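Local coordinates for carbohydrate-binding protein (Flavonifractor plautii, PDB 6N1B) that probably removes the acetyl group from the N-acetylgalactosamine of the A blood antigen, and binds the blood group B trisaccharide, at residues 203-208 against 269-274; 222-227 against 237-242. One frame throughout, in Å; residues are numbered along the deposited sequence.

Overall arrangement
Contact 1 is wholly buried, 9 Å from the centre of the chain, where the starts of two strands from successive sheets run side by side; 269-274 supplies calcium ligands, and each segment gives one residue to the glycan pocket. Contact 2 lies within one of those sheets, about 15 Å from the chain centre and only partly buried, and pairs strand 217-224 with 237-243. Strand 207-212 of contact 1 neighbours 217-224 in that sheet, and contact 2 is nested in the chain loop that contact 1 closes. Side-chain bonds and metal ligation dominate the first, regular antiparallel backbone bonds the second. N223 ties them together, its N facing L205 O and its ND2 facing W271 O.

Contact 1 of 2, residues 203-208 against 269-274; sequences DMLSPT and APWHQD. With CA (calcium ion), chain C; CA (calcium ion), chain D; GLA (alpha-D-galactopyranose), chain B.
The Q273 side-chain amide reaches two carbonyls across the contact: NE2 donates to S206 O at 2.9 Å and more weakly to L205 O at 3.3 Å. It meets S206 O from above the carbonyl plane, 44° out of it. The amide gets there because CG lies between the backbone N and the carbonyl carbon (chi1 57°) and the chain then bends at its second torsion. S206 answers with its hydroxyl, since Q273 N donates to S206 OG at 2.9 Å in an almost straight bond (174°). S206 CB lies over one face of the H272 imidazole, 3.8 Å from the ring centroid, while W271 NE1 lies over the opposite face, toward its rim. H272 ND1 donates to W271 O at 2.7 Å, which fixes the ring's rotation and turns NE2 to a calcium ion 2.1 Å away. D120 completes the protein ligation of that ion, and its other carboxylate oxygen accepts from S206 N, so S206 lies in the second shell beside both ligands. Toward the sugar, L205 CD1 packs obliquely on W271 CH2 at 3.4 Å; L205 CD2 approaches O4 of the alpha-galactose, and the indole turns its edge to the ring oxygen O5 of the same sugar. Both residues line the glycan pocket, and W271 NE1 is bonded to Y335 OH. At the far end D274 OD1 binds the second calcium ion at 2.4 Å, along with D56 and D122, and the D274 carboxylate also has a polar partner in F339. W271 and H272 together form a classic beta bulge opposite Q289 of strand 283-291. The contact joins the innermost strands of two successive blades of what is consistent with a beta-propeller, with R336 of strand 333-342 touching S206, T208, H272 and D274.

Contact 2 of 2, residues 222-227 against 237-242; sequences ANNTGD and FVEMRY
N224 lays its side chain over one face of the F237 ring, CB 4.0 Å from the ring centroid, with amide and ring planes stacked only 20° apart. Both come from a hydrogen-bonded pair of the antiparallel ladder between strands 217-224 and 237-243, the middle strands of a four-stranded sheet resembling a beta-propeller blade. N224 N donates to F237 O at 2.8 Å, and F237 N returns a longer bond of 3.3 Å to N224 O. A222 and E239 form the next such pair, bonded in both directions at 2.9 Å between each N and the other residue's O. The amide of N224 is held at both ends. ND2 gives a hydrogen bond of 3.0 Å to E239 OE1, arriving from above the carboxylate plane, 62° out of it. OD1 accepts from G226 N at 2.8 Å, an Asx turn that bends the chain as it leaves the strand. N224 CG stands anti to the backbone N (chi1 -171°), which lays the amide over the phenyl face, within reach of the glutamate. On the other face of the sheet N223 and V238 make the non-hydrogen-bonded pair, and both touch Q273 of strand 269-278. Between the two bonded pairs, V238 CA approaches A222 O to 3.2 Å in a CA-H...O contact beside the bond from E239 N.

Contact 1 of 2, residues 203-208 against 269-274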
ATOM      1  N   ASP A 203       8.377  -3.415 -13.431  1.00  9.06           N
ATOM      2  CA  ASP A 203       7.556  -4.615 -13.648  1.00  9.24           C
ATOM      3  C   ASP A 203       7.133  -5.327 -12.403  1.00  8.16           C
ATOM      4  O   ASP A 203       6.548  -6.382 -12.524  1.00 10.02           O
ATOM      5  CB  ASP A 203       8.232  -5.581 -14.630  1.00  9.62           C
ATOM      6  CG  ASP A 203       9.459  -6.321 -14.160  1.00 12.81           C
ATOM      7  OD1 ASP A 203       9.817  -6.252 -12.950  1.00 12.01           O
ATOM      8  OD2 ASP A 203      10.094  -7.052 -14.975  1.00 17.57           O
ATOM      9  N   MET A 204       7.299  -4.681 -11.214  1.00  9.05           N
ATOM     10  CA  MET A 204       6.884  -5.263  -9.937  1.00 10.11           C
ATOM     11  C   MET A 204       6.285  -4.174  -9.027  1.00 10.04           C
ATOM     12  O   MET A 204       6.673  -4.022  -7.879  1.00  9.72           O
ATOM     13  CB  MET A 204       8.133  -5.938  -9.213  1.00 16.20           C
ATOM     14  CG  MET A 204       8.907  -6.778  -9.865  1.00 22.04           C
ATOM     15  SD  MET A 204      10.230  -7.446  -8.936  1.00 13.90           S
ATOM     16  CE  MET A 204      11.528  -6.239  -8.872  1.00 15.26           C
ATOM     17  N   LEU A 205       5.437  -3.295  -9.596  1.00  8.58           N
ATOM     18  CA  LEU A 205       4.892  -2.193  -8.839  1.00  7.61           C
ATOM     19  C   LEU A 205       3.885  -2.622  -7.797  1.00  8.24           C
ATOM     20  O   LEU A 205       3.109  -3.561  -7.959  1.00  8.67           O
ATOM     21  CB  LEU A 205       4.276  -1.127  -9.720  1.00  8.10           C
ATOM     22  CG  LEU A 205       5.164  -0.522 -10.849  1.00  9.31           C
ATOM     23  CD1 LEU A 205       4.513   0.618 -11.482  1.00 10.14           C
ATOM     24  CD2 LEU A 205       6.539  -0.112 -10.278  1.00 10.37           C
ATOM     25  N   SER A 206       3.866  -1.842  -6.714  1.00  7.99           N
ATOM     26  CA  SER A 206       2.876  -2.043  -5.656  1.00  7.91           C
ATOM     27  C   SER A 206       2.761  -3.526  -5.150  1.00  7.45           C
ATOM     28  O   SER A 206       1.652  -4.067  -5.117  1.00  7.80           O
ATOM     29  CB  SER A 206       1.491  -1.517  -6.092  1.00  8.01           C
ATOM     30  OG  SER A 206       0.521  -1.579  -5.061  1.00  8.16           O
ATOM     31  N   PRO A 207       3.920  -4.070  -4.781  1.00  7.87           N
ATOM     32  CA  PRO A 207       3.812  -5.454  -4.202  1.00  8.26           C
ATOM     33  C   PRO A 207       2.889  -5.540  -3.023  1.00  8.32           C
ATOM     34  O   PRO A 207       2.919  -4.626  -2.154  1.00  9.29           O
ATOM     35  CB  PRO A 207       5.296  -5.720  -3.802  1.00  8.61           C
ATOM     36  CG  PRO A 207       5.881  -4.406  -3.532  1.00  9.62           C
ATOM     37  CD  PRO A 207       5.269  -3.520  -4.603  1.00  8.21           C
ATOM     38  N   THR A 208       2.067  -6.542  -2.936  1.00  7.06           N
ATOM     39  CA  THR A 208       1.152  -6.693  -1.817  1.00  7.38           C
ATOM     40  C   THR A 208       1.209  -8.142  -1.421  1.00  7.13           C
ATOM     41  O   THR A 208       1.064  -9.038  -2.295  1.00  8.25           O
ATOM     42  CB  THR A 208      -0.241  -6.119  -2.125  1.00  8.12           C
ATOM     43  OG1 THR A 208      -1.129  -6.354  -1.051  1.00  9.36           O
ATOM     44  CG2 THR A 208      -0.891  -6.684  -3.355  1.00  9.26           C
ATOM     45  N   ALA A 269      -7.642  -1.185 -16.237  1.00  8.94           N
ATOM     46  CA  ALA A 269      -6.286  -1.669 -16.118  1.00  8.39           C
ATOM     47  C   ALA A 269      -5.716  -1.320 -14.751  1.00  7.48           C
ATOM     48  O   ALA A 269      -6.066  -0.282 -14.168  1.00  8.79           O
ATOM     49  CB  ALA A 269      -5.393  -1.032 -17.186  1.00  9.90           C
ATOM     50  N   PRO A 270      -4.827  -2.166 -14.233  1.00  7.40           N
ATOM     51  CA  PRO A 270      -4.300  -1.954 -12.905  1.00  7.57           C
ATOM     52  C   PRO A 270      -3.209  -0.882 -12.905  1.00  8.38           C
ATOM     53  O   PRO A 270      -2.385  -0.775 -13.788  1.00  8.02           O
ATOM     54  CB  PRO A 270      -3.688  -3.305 -12.516  1.00  8.38           C
ATOM     55  CG  PRO A 270      -3.288  -3.903 -13.885  1.00  9.46           C
ATOM     56  CD  PRO A 270      -4.383  -3.415 -14.805  1.00  9.08           C
ATOM     57  N   TRP A 271      -3.138  -0.163 -11.753  1.00  7.58           N
ATOM     58  CA  TRP A 271      -1.946   0.606 -11.395  1.00  7.86           C
ATOM     59  C   TRP A 271      -1.298   0.118 -10.132  1.00  7.42           C
ATOM     60  O   TRP A 271      -0.128  -0.322 -10.112  1.00  8.33           O
ATOM     61  CB  TRP A 271      -2.195   2.170 -11.303  1.00  8.16           C
ATOM     62  CG  TRP A 271      -0.948   2.931 -10.940  1.00  8.71           C
ATOM     63  CD1 TRP A 271      -0.759   3.696  -9.783  1.00  8.32           C
ATOM     64  CD2 TRP A 271       0.317   2.922 -11.630  1.00  8.32           C
ATOM     65  NE1 TRP A 271       0.486   4.196  -9.786  1.00  9.44           N
ATOM     66  CE2 TRP A 271       1.186   3.778 -10.900  1.00  8.79           C
ATOM     67  CE3 TRP A 271       0.762   2.397 -12.865  1.00  8.41           C
ATOM     68  CZ2 TRP A 271       2.466   4.027 -11.256  1.00  9.55           C
ATOM     69  CZ3 TRP A 271       2.068   2.674 -13.231  1.00  9.25           C
ATOM     70  CH2 TRP A 271       2.933   3.463 -12.463  1.00  9.42           C
ATOM     71  N   HIS A 272      -2.015   0.171  -8.996  1.00  7.74           N
ATOM     72  CA  HIS A 272      -1.498  -0.183  -7.686  1.00  7.92           C
ATOM     73  C   HIS A 272      -2.615  -0.957  -6.972  1.00  7.68           C
ATOM     74  O   HIS A 272      -3.795  -0.840  -7.316  1.00  8.93           O
ATOM     75  CB  HIS A 272      -1.048   1.041  -6.876  1.00  8.05           C
ATOM     76  CG  HIS A 272       0.273   1.591  -7.138  1.00  8.04           C
ATOM     77  ND1 HIS A 272       1.026   1.338  -8.263  1.00  7.83           N
ATOM     78  CD2 HIS A 272       1.023   2.438  -6.373  1.00  9.54           C
ATOM     79  CE1 HIS A 272       2.200   1.971  -8.150  1.00  7.71           C
ATOM     80  NE2 HIS A 272       2.245   2.645  -7.017  1.00 10.21           N
ATOM     81  N   GLN A 273      -2.268  -1.752  -5.948  1.00  7.76           N
ATOM     82  CA  GLN A 273      -3.277  -2.630  -5.316  1.00  7.72           C
ATOM     83  C   GLN A 273      -2.836  -3.093  -3.928  1.00  7.87           C
ATOM     84  O   GLN A 273      -1.652  -3.104  -3.624  1.00  7.87           O
ATOM     85  CB  GLN A 273      -3.556  -3.862  -6.179  1.00  8.59           C
ATOM     86  CG  GLN A 273      -2.307  -4.713  -6.498  1.00  8.50           C
ATOM     87  CD  GLN A 273      -1.419  -4.181  -7.620  1.00  8.19           C
ATOM     88  OE1 GLN A 273      -1.941  -3.682  -8.661  1.00  9.35           O
ATOM     89  NE2 GLN A 273      -0.070  -4.297  -7.442  1.00  9.23           N
ATOM     90  N   ASP A 274      -3.867  -3.482  -3.147  1.00  7.52           N
ATOM     91  CA  ASP A 274      -3.672  -4.115  -1.823  1.00  7.56           C
ATOM     92  C   ASP A 274      -4.643  -5.303  -1.834  1.00  7.65           C
ATOM     93  O   ASP A 274      -5.792  -5.201  -2.209  1.00  8.14           O
ATOM     94  CB  ASP A 274      -4.036  -3.147  -0.686  1.00  8.36           C
ATOM     95  CG  ASP A 274      -3.748  -3.705   0.694  1.00  8.20           C
ATOM     96  OD1 ASP A 274      -2.678  -4.376   0.853  1.00  8.29           O
ATOM     97  OD2 ASP A 274      -4.517  -3.424   1.634  1.00  9.98           O
TER
HETATM   98 CA    CA C 501       3.922   3.736  -6.404  1.00  7.11          CA
HETATM   99 CA    CA D 502      -1.256  -4.896   2.742  1.00  8.79          CA
HETATM  100  C1  GLA B   3       5.266   6.827 -10.698  1.00 16.88           C
HETATM  101  C2  GLA B   3       5.501   6.009  -9.385  1.00 14.12           C
HETATM  102  C3  GLA B   3       6.970   5.560  -9.321  1.00 22.29           C
HETATM  103  C4  GLA B   3       7.404   4.782 -10.617  1.00 15.92           C
HETATM  104  C5  GLA B   3       6.980   5.580 -11.889  1.00 18.54           C
HETATM  105  C6  GLA B   3       7.049   4.763 -13.114  1.00 20.19           C
HETATM  106  O2  GLA B   3       5.204   6.931  -8.271  1.00 20.90           O
HETATM  107  O3  GLA B   3       7.273   4.736  -7.946  1.00 20.41           O
HETATM  108  O4  GLA B   3       6.767   3.562 -10.533  1.00 18.65           O
HETATM  109  O5  GLA B   3       5.531   5.946 -11.850  1.00 17.06           O
HETATM  110  O6  GLA B   3       6.741   5.535 -14.354  1.00 14.53           O
HETATM  111  O   HOH W   1      -3.412  -4.661   3.633  1.00 12.48           O
HETATM  112  O   HOH W   2       3.652   5.421  -7.449  1.00 14.91           O
HETATM  113  O   HOH W   3       2.956   4.521  -4.646  1.00 11.44           O
HETATM  114  O   HOH W   4       5.511   5.144  -6.097  1.00 32.40           O
HETATM  115  O   HOH W   5       5.004   2.820  -8.009  1.00 10.71           O

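Contact 2 of 2, residues 222-227 against 237-242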
ATOM      1  N   ALA A 222       1.884  -8.117  -7.800  1.00  8.01           N
ATOM      2  CA  ALA A 222       2.508  -6.886  -8.221  1.00  8.12           C
ATOM      3  C   ALA A 222       2.034  -6.539  -9.631  1.00  7.99           C
ATOM      4  O   ALA A 222       1.576  -7.422 -10.369  1.00  8.79           O
ATOM      5  CB  ALA A 222       4.049  -6.969  -8.166  1.00 10.17           C
ATOM      6  N   ASN A 223       2.134  -5.249 -10.006  1.00  7.55           N
ATOM      7  CA  ASN A 223       1.712  -4.810 -11.347  1.00  7.38           C
ATOM      8  C   ASN A 223       2.924  -4.695 -12.257  1.00  7.07           C
ATOM      9  O   ASN A 223       3.914  -4.011 -11.971  1.00  9.11           O
ATOM     10  CB  ASN A 223       0.964  -3.491 -11.242  1.00  7.96           C
ATOM     11  CG  ASN A 223       0.449  -2.991 -12.527  1.00  7.90           C
ATOM     12  OD1 ASN A 223       0.166  -3.807 -13.443  1.00  9.36           O
ATOM     13  ND2 ASN A 223       0.245  -1.694 -12.639  1.00  9.83           N
ATOM     14  N   ASN A 224       2.833  -5.414 -13.398  1.00  8.08           N
ATOM     15  CA  ASN A 224       3.913  -5.436 -14.422  1.00  8.39           C
ATOM     16  C   ASN A 224       3.653  -4.332 -15.457  1.00  8.88           C
ATOM     17  O   ASN A 224       2.673  -4.481 -16.255  1.00  9.68           O
ATOM     18  CB  ASN A 224       3.961  -6.786 -15.043  1.00  8.87           C
ATOM     19  CG  ASN A 224       5.160  -6.975 -15.925  1.00  9.21           C
ATOM     20  OD1 ASN A 224       5.535  -5.985 -16.643  1.00 10.56           O
ATOM     21  ND2 ASN A 224       5.767  -8.134 -15.940  1.00 10.49           N
ATOM     22  N   THR A 225       4.423  -3.253 -15.360  1.00  9.15           N
ATOM     23  CA  THR A 225       4.352  -2.153 -16.349  1.00  8.82           C
ATOM     24  C   THR A 225       5.625  -2.169 -17.170  1.00  9.71           C
ATOM     25  O   THR A 225       6.001  -1.163 -17.814  1.00 11.05           O
ATOM     26  CB  THR A 225       4.022  -0.843 -15.659  1.00  9.25           C
ATOM     27  OG1 THR A 225       5.178  -0.191 -15.104  1.00 10.77           O
ATOM     28  CG2 THR A 225       2.970  -0.975 -14.631  1.00  9.79           C
ATOM     29  N   GLY A 226       6.267  -3.308 -17.228  1.00  9.84           N
ATOM     30  CA  GLY A 226       7.474  -3.481 -18.030  1.00 10.45           C
ATOM     31  C   GLY A 226       8.605  -2.561 -17.623  1.00  9.99           C
ATOM     32  O   GLY A 226       8.812  -2.305 -16.437  1.00 10.29           O
ATOM     33  N   ASP A 227       9.278  -2.020 -18.637  1.00 10.68           N
ATOM     34  CA  ASP A 227      10.286  -1.016 -18.444  1.00 10.27           C
ATOM     35  C   ASP A 227       9.722   0.409 -18.728  1.00 11.37           C
ATOM     36  O   ASP A 227      10.512   1.345 -18.938  1.00 12.95           O
ATOM     37  CB  ASP A 227      11.524  -1.261 -19.309  1.00 10.51           C
ATOM     38  CG  ASP A 227      12.753  -0.479 -18.838  1.00 11.99           C
ATOM     39  OD1 ASP A 227      13.001  -0.489 -17.590  1.00 12.52           O
ATOM     40  OD2 ASP A 227      13.503  -0.018 -19.715  1.00 15.41           O
ATOM     41  N   PHE A 237      -0.432  -5.469 -16.427  1.00  8.04           N
ATOM     42  CA  PHE A 237      -1.081  -6.726 -15.954  1.00  8.63           C
ATOM     43  C   PHE A 237      -0.424  -7.133 -14.626  1.00  8.31           C
ATOM     44  O   PHE A 237       0.766  -6.946 -14.418  1.00  7.96           O
ATOM     45  CB  PHE A 237      -0.994  -7.854 -17.015  1.00  8.66           C
ATOM     46  CG  PHE A 237       0.402  -8.281 -17.350  1.00  8.79           C
ATOM     47  CD1 PHE A 237       1.121  -7.618 -18.230  1.00  9.71           C
ATOM     48  CD2 PHE A 237       0.915  -9.386 -16.726  1.00 10.57           C
ATOM     49  CE1 PHE A 237       2.367  -7.977 -18.545  1.00 11.16           C
ATOM     50  CE2 PHE A 237       2.210  -9.822 -17.044  1.00 11.26           C
ATOM     51  CZ  PHE A 237       2.927  -9.124 -17.984  1.00 11.33           C
ATOM     52  N   VAL A 238      -1.246  -7.754 -13.771  1.00  8.37           N
ATOM     53  CA  VAL A 238      -0.778  -8.215 -12.462  1.00  8.35           C
ATOM     54  C   VAL A 238      -0.266  -9.653 -12.525  1.00  8.39           C
ATOM     55  O   VAL A 238      -0.829 -10.543 -13.205  1.00  8.61           O
ATOM     56  CB  VAL A 238      -1.916  -8.041 -11.428  1.00  8.42           C
ATOM     57  CG1 VAL A 238      -1.672  -8.767 -10.136  1.00  8.75           C
ATOM     58  CG2 VAL A 238      -2.175  -6.567 -11.119  1.00  9.66           C
ATOM     59  N   GLU A 239       0.828  -9.856 -11.830  1.00  8.84           N
ATOM     60  CA  GLU A 239       1.447 -11.177 -11.658  1.00  8.25           C
ATOM     61  C   GLU A 239       1.478 -11.505 -10.207  1.00  9.01           C
ATOM     62  O   GLU A 239       1.707 -10.625  -9.328  1.00  9.08           O
ATOM     63  CB  GLU A 239       2.865 -11.213 -12.186  1.00  9.17           C
ATOM     64  CG  GLU A 239       2.942 -11.061 -13.727  1.00 11.36           C
ATOM     65  CD  GLU A 239       4.364 -10.997 -14.270  1.00 10.92           C
ATOM     66  OE1 GLU A 239       5.163 -10.130 -13.830  1.00 12.96           O
ATOM     67  OE2 GLU A 239       4.645 -11.854 -15.124  1.00 13.75           O
ATOM     68  N   MET A 240       1.345 -12.798  -9.862  1.00  8.25           N
ATOM     69  CA  MET A 240       1.559 -13.310  -8.509  1.00  8.42           C
ATOM     70  C   MET A 240       2.780 -14.192  -8.465  1.00  8.57           C
ATOM     71  O   MET A 240       3.185 -14.790  -9.456  1.00  8.61           O
ATOM     72  CB  MET A 240       0.262 -14.061  -8.040  1.00  9.13           C
ATOM     73  CG  MET A 240       0.135 -15.415  -8.716  1.00 10.91           C
ATOM     74  SD  MET A 240      -1.504 -16.180  -8.527  1.00 11.74           S
ATOM     75  CE  MET A 240      -1.589 -16.259  -6.787  1.00 10.80           C
ATOM     76  N   ARG A 241       3.381 -14.252  -7.268  1.00  8.26           N
ATOM     77  CA  ARG A 241       4.478 -15.118  -6.944  1.00  8.03           C
ATOM     78  C   ARG A 241       4.218 -15.783  -5.589  1.00  8.12           C
ATOM     79  O   ARG A 241       3.520 -15.214  -4.733  1.00  9.07           O
ATOM     80  CB  ARG A 241       5.802 -14.356  -6.847  1.00  8.23           C
ATOM     81  CG  ARG A 241       6.228 -13.699  -8.128  1.00  8.99           C
ATOM     82  CD  ARG A 241       7.376 -12.752  -7.835  1.00 10.90           C
ATOM     83  NE  ARG A 241       8.117 -12.252  -9.045  1.00 14.62           N
ATOM     84  CZ  ARG A 241       7.757 -11.305  -9.803  1.00 14.45           C
ATOM     85  NH1 ARG A 241       6.655 -10.601  -9.552  1.00 15.31           N
ATOM     86  NH2 ARG A 241       8.451 -10.916 -10.847  1.00 17.59           N
ATOM     87  N   TYR A 242       4.796 -16.969  -5.403  1.00  8.22           N
ATOM     88  CA  TYR A 242       4.681 -17.734  -4.207  1.00  7.81           C
ATOM     89  C   TYR A 242       6.021 -17.841  -3.492  1.00  7.12           C
ATOM     90  O   TYR A 242       7.099 -17.879  -4.097  1.00  8.75           O
ATOM     91  CB  TYR A 242       4.181 -19.123  -4.547  1.00  8.79           C
ATOM     92  CG  TYR A 242       2.746 -19.188  -5.105  1.00  8.05           C
ATOM     93  CD1 TYR A 242       1.633 -19.158  -4.316  1.00  8.57           C
ATOM     94  CD2 TYR A 242       2.541 -19.311  -6.481  1.00  9.07           C
ATOM     95  CE1 TYR A 242       0.367 -19.297  -4.774  1.00  8.60           C
ATOM     96  CE2 TYR A 242       1.242 -19.432  -7.006  1.00  9.55           C
ATOM     97  CZ  TYR A 242       0.149 -19.416  -6.129  1.00  9.91           C
ATOM     98  OH  TYR A 242      -1.144 -19.599  -6.597  1.00 11.44           O
TER